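Restriction endonuclease (Mycobacterium sp., PDB 4F0Q) probably cleaves DNA that carries methylated cytosine, working as a tetrameric, modification-dependent restriction endonuclease with a magnesium-binding nuclease domain. Local coordinates at residues 151-157 against 221-227. Sequence-based numbering, arbitrary orientation.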
# COMPACT_ATOMS: atom_id res chain seq x y z
N LEU A 151 -26.74 23.73 -4.13
CA LEU A 151 -28.09 23.62 -4.68
C LEU A 151 -28.14 24.20 -6.09
O LEU A 151 -28.96 23.78 -6.91
CB LEU A 151 -29.09 24.34 -3.79
CG LEU A 151 -29.57 23.62 -2.53
CD1 LEU A 151 -30.29 24.58 -1.60
CD2 LEU A 151 -30.49 22.47 -2.91
N LEU A 152 -27.26 25.15 -6.36
CA LEU A 152 -27.23 25.85 -7.65
C LEU A 152 -26.38 25.13 -8.68
O LEU A 152 -26.50 25.39 -9.88
CB LEU A 152 -26.71 27.27 -7.46
CG LEU A 152 -27.49 28.17 -6.50
CD1 LEU A 152 -26.76 29.49 -6.29
CD2 LEU A 152 -28.89 28.41 -7.03
N ALA A 153 -25.52 24.23 -8.22
CA ALA A 153 -24.59 23.52 -9.09
C ALA A 153 -25.29 22.72 -10.18
O ALA A 153 -26.09 21.83 -9.88
CB ALA A 153 -23.68 22.62 -8.27
N PRO A 154 -24.98 23.03 -11.45
CA PRO A 154 -25.57 22.33 -12.60
C PRO A 154 -24.97 20.94 -12.79
O PRO A 154 -23.76 20.80 -12.95
CB PRO A 154 -25.19 23.23 -13.77
CG PRO A 154 -23.95 23.93 -13.34
CD PRO A 154 -24.08 24.12 -11.85
N PRO A 155 -25.83 19.90 -12.76
CA PRO A 155 -25.41 18.51 -12.98
C PRO A 155 -24.76 18.33 -14.35
O PRO A 155 -25.22 18.91 -15.33
CB PRO A 155 -26.72 17.74 -12.91
CG PRO A 155 -27.63 18.59 -12.10
CD PRO A 155 -27.26 20.00 -12.44
N LEU A 156 -23.71 17.52 -14.41
CA LEU A 156 -23.05 17.23 -15.68
C LEU A 156 -23.55 15.92 -16.28
O LEU A 156 -23.06 14.84 -15.96
CB LEU A 156 -21.53 17.19 -15.52
CG LEU A 156 -20.77 18.49 -15.79
CD1 LEU A 156 -21.15 19.59 -14.81
CD2 LEU A 156 -19.26 18.25 -15.77
N PHE A 157 -24.55 16.04 -17.16
CA PHE A 157 -25.11 14.89 -17.85
C PHE A 157 -24.19 14.47 -19.00
O PHE A 157 -24.06 15.19 -19.99
CB PHE A 157 -26.51 15.20 -18.38
CG PHE A 157 -27.59 15.04 -17.35
CD1 PHE A 157 -27.56 15.77 -16.18
CD2 PHE A 157 -28.63 14.15 -17.56
CE1 PHE A 157 -28.56 15.62 -15.23
CE2 PHE A 157 -29.63 14.00 -16.62
CZ PHE A 157 -29.59 14.74 -15.45
N PHE A 221 -35.74 12.50 -15.75
CA PHE A 221 -35.52 13.78 -16.41
C PHE A 221 -36.42 14.89 -15.88
O PHE A 221 -36.28 16.05 -16.28
CB PHE A 221 -35.66 13.65 -17.93
CG PHE A 221 -34.36 13.80 -18.66
CD1 PHE A 221 -33.80 15.05 -18.86
CD2 PHE A 221 -33.69 12.69 -19.14
CE1 PHE A 221 -32.60 15.19 -19.54
CE2 PHE A 221 -32.49 12.83 -19.82
CZ PHE A 221 -31.95 14.08 -20.01
N ARG A 222 -37.33 14.54 -14.98
CA ARG A 222 -38.16 15.54 -14.31
C ARG A 222 -37.31 16.38 -13.35
O ARG A 222 -37.70 17.47 -12.96
CB ARG A 222 -39.33 14.89 -13.58
CG ARG A 222 -40.34 14.23 -14.50
CD ARG A 222 -41.59 13.81 -13.75
NE ARG A 222 -41.30 12.78 -12.75
CZ ARG A 222 -42.22 12.23 -11.97
NH1 ARG A 222 -43.49 12.61 -12.06
NH2 ARG A 222 -41.88 11.31 -11.09
N TRP A 223 -36.15 15.84 -12.99
CA TRP A 223 -35.15 16.56 -12.22
C TRP A 223 -34.74 17.81 -12.99
O TRP A 223 -34.73 18.92 -12.45
CB TRP A 223 -33.94 15.66 -11.99
CG TRP A 223 -32.83 16.26 -11.18
CD1 TRP A 223 -32.91 17.34 -10.35
CD2 TRP A 223 -31.47 15.81 -11.13
NE1 TRP A 223 -31.68 17.59 -9.78
CE2 TRP A 223 -30.78 16.66 -10.24
CE3 TRP A 223 -30.77 14.77 -11.74
CZ2 TRP A 223 -29.43 16.51 -9.96
CZ3 TRP A 223 -29.42 14.61 -11.46
CH2 TRP A 223 -28.77 15.48 -10.57
N ILE A 224 -34.41 17.61 -14.26
CA ILE A 224 -34.02 18.71 -15.14
C ILE A 224 -35.19 19.64 -15.41
O ILE A 224 -35.02 20.86 -15.48
CB ILE A 224 -33.44 18.18 -16.47
CG1 ILE A 224 -32.22 17.29 -16.19
CG2 ILE A 224 -33.05 19.32 -17.38
CD1 ILE A 224 -31.15 17.98 -15.37
N ASP A 225 -36.39 19.06 -15.54
CA ASP A 225 -37.60 19.85 -15.71
C ASP A 225 -37.76 20.83 -14.56
O ASP A 225 -38.06 22.01 -14.77
CB ASP A 225 -38.83 18.95 -15.78
CG ASP A 225 -38.82 18.03 -16.99
OD1 ASP A 225 -37.96 18.21 -17.87
OD2 ASP A 225 -39.69 17.14 -17.06
N ASP A 226 -37.55 20.34 -13.34
CA ASP A 226 -37.63 21.18 -12.15
C ASP A 226 -36.51 22.21 -12.13
O ASP A 226 -36.74 23.37 -11.81
CB ASP A 226 -37.58 20.32 -10.89
CG ASP A 226 -38.76 19.38 -10.78
OD1 ASP A 226 -39.80 19.66 -11.40
OD2 ASP A 226 -38.64 18.36 -10.07
N ARG A 227 -35.29 21.79 -12.47
CA ARG A 227 -34.17 22.72 -12.53
C ARG A 227 -34.35 23.78 -13.62
O ARG A 227 -33.87 24.90 -13.49
CB ARG A 227 -32.84 21.98 -12.70
CG ARG A 227 -32.37 21.26 -11.44
CD ARG A 227 -30.90 20.89 -11.53
NE ARG A 227 -30.05 22.06 -11.76
CZ ARG A 227 -29.57 22.83 -10.79
NH1 ARG A 227 -29.85 22.56 -9.52
NH2 ARG A 227 -28.81 23.88 -11.08
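Arg227 reaches from helix 222-227 to two successive backbone carbonyls in the turn ahead of strand 156-166. Its NH1 gives a fairly straight hydrogen bond to Leu151 O (3.0 Å, 160° at the hydrogen), with the oxygen in the guanidinium plane. Arg227 NH2 meets Leu152 O at 3.0 Å on a more bent path, coming from above that carbonyl's plane. Arginine suits the place because its flat, branched end offers several N-H groups at once: NE also bonds Ala83 O and NH2 bonds Arg82 O, so the buried charge is wrapped in main-chain oxygens. A bend at chi3 turns the group toward the loop, and Pro155 CD lies over one guanidinium face, 3.5 Å from Arg227 NE.

Both segments belong to the N-terminal, PUA-related part of the chain, where the short helix after strand 218-220 packs on the beginning of strand 156-166.

Apolar contacts fill the rest. Pro155, rigid and compact, sets CG 3.5 Å from Trp223 CZ2, and the indole also meets Trp245 of helix 243-251 edge-to-face. Phe157 joins Phe221 and Trp223 in an aromatic cluster, its flat apolar ring serving several neighbours: CE2 lies over one Phe221 face, toward the rim, planes inclined 46°, while Trp223 CE3 sits at the Phe157 edge. Ile224, beta-branched, extends its CG1-CD1 arm from the helix, bringing CD1 within 3.5 Å of Phe157 CE1.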